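PDB 3H2D: CheC-like superfamily protein from Shewanella oneidensis, which probably dephosphorylates the phosphorylated response regulator CheY in bacterial chemotaxis, as a phosphatase of the CheX/CheC family. Local coordinates for the interface of chains A and B. Residues are numbered along the deposited sequence; one frame, centred on the assembly and turned at random. Chains: chain A/B, CheC-like superfamily protein.

The interface of chains A and B. Residues chain A 50, 55-57, 131, 154; chain B 114-116.
B:Thr116 reaches from chain B onto strand 54-62 of chain A, and A:Lys55 of that strand reaches back along the segment B:Met114 to B:Thr116. From CB of the lysine, CG turns between the backbone N and the carbonyl carbon (chi1 54°), which sets it against B:Thr116. CG lies 3.7 Å from the methyl CG2 of B:Thr116, where the two side chains cross obliquely. CD passes near the carbonyl oxygens of B:Met114 and B:Ala115. Beyond CD the chain bends, and CE carries the tip towards B:Met114. There the terminal amine nitrogen, A:Lys55 NZ, donates a hydrogen bond of 2.7 Å to B:Met114 O. The acceptor is the main-chain carbonyl of a selenomethionine. The C=O...NZ angle is 153°, fairly near the line of the C=O bond, with NZ tilted 19° from the carbonyl plane. The same oxygen is flanked by the methyl CG2 of A:Val50.

B:Thr116 fits among several groups of chain A. Its CB packs against the methyl CB of A:Ala131 at 3.7 Å. Its methyl CG2 touches the carboxylate group of A:Glu154, whose CD, OE1 and OE2 are about equally near. The hydroxyl OG1 sits 3.4 Å from CA of A:Gly56. The patch occurs twice by two-fold symmetry; the structure alone does not prove that this dimer is biological. Water 1 joins the chains. It lies 2.8 Å from OG1 of B:Thr116. The hydroxyl OG of A:Ser57 is 2.6 Å from water 1. The backbone N of A:Ala131 is 3.1 Å from water 1.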
ATOM      1  N   VAL A  50      -4.428  10.944   6.520  1.00 17.81           N
ATOM      2  CA  VAL A  50      -4.090  11.676   7.750  1.00 20.23           C
ATOM      3  C   VAL A  50      -5.368  12.452   8.124  1.00 23.63           C
ATOM      4  O   VAL A  50      -6.025  13.016   7.232  1.00 24.74           O
ATOM      5  CB  VAL A  50      -2.861  12.599   7.530  1.00 23.38           C
ATOM      6  CG1 VAL A  50      -2.662  13.532   8.725  1.00 22.59           C
ATOM      7  CG2 VAL A  50      -1.603  11.728   7.283  1.00 20.64           C
ATOM      8  N   LYS A  55      -4.018   9.111  12.011  1.00 16.76           N
ATOM      9  CA  LYS A  55      -3.529   8.679  10.716  1.00 17.93           C
ATOM     10  C   LYS A  55      -3.827   7.235  10.568  1.00 15.55           C
ATOM     11  O   LYS A  55      -4.055   6.558  11.537  1.00 16.74           O
ATOM     12  CB  LYS A  55      -2.045   8.972  10.573  1.00 18.23           C
ATOM     13  CG  LYS A  55      -1.166   8.447  11.640  1.00 21.98           C
ATOM     14  CD  LYS A  55       0.343   8.890  11.420  1.00 22.14           C
ATOM     15  CE  LYS A  55       0.532  10.398  11.301  1.00 27.10           C
ATOM     16  NZ  LYS A  55       1.918  10.781  10.911  1.00 24.24           N
ATOM     17  N   GLY A  56      -3.850   6.775   9.340  1.00 18.84           N
ATOM     18  CA  GLY A  56      -4.182   5.430   9.085  1.00 19.48           C
ATOM     19  C   GLY A  56      -4.131   5.026   7.641  1.00 18.57           C
ATOM     20  O   GLY A  56      -3.502   5.672   6.787  1.00 18.08           O
ATOM     21  N   SER A  57      -4.791   3.901   7.389  1.00 16.47           N
ATOM     22  CA  SER A  57      -4.633   3.180   6.150  1.00 19.46           C
ATOM     23  C   SER A  57      -5.856   2.353   5.776  1.00 19.51           C
ATOM     24  O   SER A  57      -6.634   1.910   6.639  1.00 19.61           O
ATOM     25  CB  SER A  57      -3.425   2.264   6.271  1.00 21.26           C
ATOM     26  OG  SER A  57      -3.545   1.383   7.365  1.00 23.39           O
ATOM     27  N   ALA A 131      -0.359   0.341  11.528  1.00 23.10           N
ATOM     28  CA  ALA A 131      -0.836   1.367  12.436  1.00 24.37           C
ATOM     29  C   ALA A 131      -1.063   0.825  13.838  1.00 25.90           C
ATOM     30  O   ALA A 131      -1.550  -0.295  14.020  1.00 26.87           O
ATOM     31  CB  ALA A 131      -2.132   2.021  11.896  1.00 24.26           C
ATOM     32  N   GLU A 154      -4.773   5.097  13.803  1.00 22.96           N
ATOM     33  CA  GLU A 154      -3.898   5.172  14.966  1.00 26.30           C
ATOM     34  C   GLU A 154      -4.160   6.507  15.603  1.00 29.65           C
ATOM     35  O   GLU A 154      -4.170   7.502  14.854  1.00 29.69           O
ATOM     36  CB  GLU A 154      -2.491   5.090  14.413  1.00 28.97           C
ATOM     37  CG  GLU A 154      -1.431   5.667  15.178  1.00 35.64           C
ATOM     38  CD  GLU A 154      -0.081   5.420  14.494  1.00 40.00           C
ATOM     39  OE1 GLU A 154       0.530   6.452  14.118  1.00 42.67           O
ATOM     40  OE2 GLU A 154       0.337   4.223  14.328  1.00 26.93           O
TER
HETATM   41  N   MSE B 114       3.416  11.623   6.994  1.00 23.28           N
HETATM   42  CA  MSE B 114       3.210  10.229   6.610  1.00 24.58           C
HETATM   43  C   MSE B 114       1.950   9.665   7.254  1.00 23.78           C
HETATM   44  O   MSE B 114       1.553  10.073   8.348  1.00 23.37           O
HETATM   45  CB  MSE B 114       4.406   9.370   7.020  1.00 23.96           C
HETATM   46  CG  MSE B 114       4.551   9.040   8.482  1.00 27.77           C
HETATM   47 SE   MSE B 114       6.250   8.020   8.729  0.75 33.63          SE
HETATM   48  CE  MSE B 114       7.304   9.558   8.547  1.00 26.16           C
ATOM     49  N   ALA B 115       1.354   8.695   6.567  1.00 23.60           N
ATOM     50  CA  ALA B 115       0.260   7.919   7.102  1.00 23.62           C
ATOM     51  C   ALA B 115       0.956   6.757   7.815  1.00 25.00           C
ATOM     52  O   ALA B 115       1.985   6.966   8.442  1.00 26.66           O
ATOM     53  CB  ALA B 115      -0.658   7.455   5.975  1.00 23.70           C
ATOM     54  N   THR B 116       0.400   5.553   7.751  1.00 23.49           N
ATOM     55  CA  THR B 116       0.922   4.430   8.484  1.00 22.03           C
ATOM     56  C   THR B 116       1.269   3.269   7.509  1.00 20.85           C
ATOM     57  O   THR B 116       0.646   3.121   6.481  1.00 23.53           O
ATOM     58  CB  THR B 116      -0.052   3.964   9.535  1.00 22.35           C
ATOM     59  OG1 THR B 116      -1.298   3.653   8.914  1.00 25.81           O
ATOM     60  CG2 THR B 116      -0.259   5.020  10.604  1.00 25.30           C
TER
HETATM   61  O   HOH W   1      -1.340   0.865   8.678  1.00 23.86           O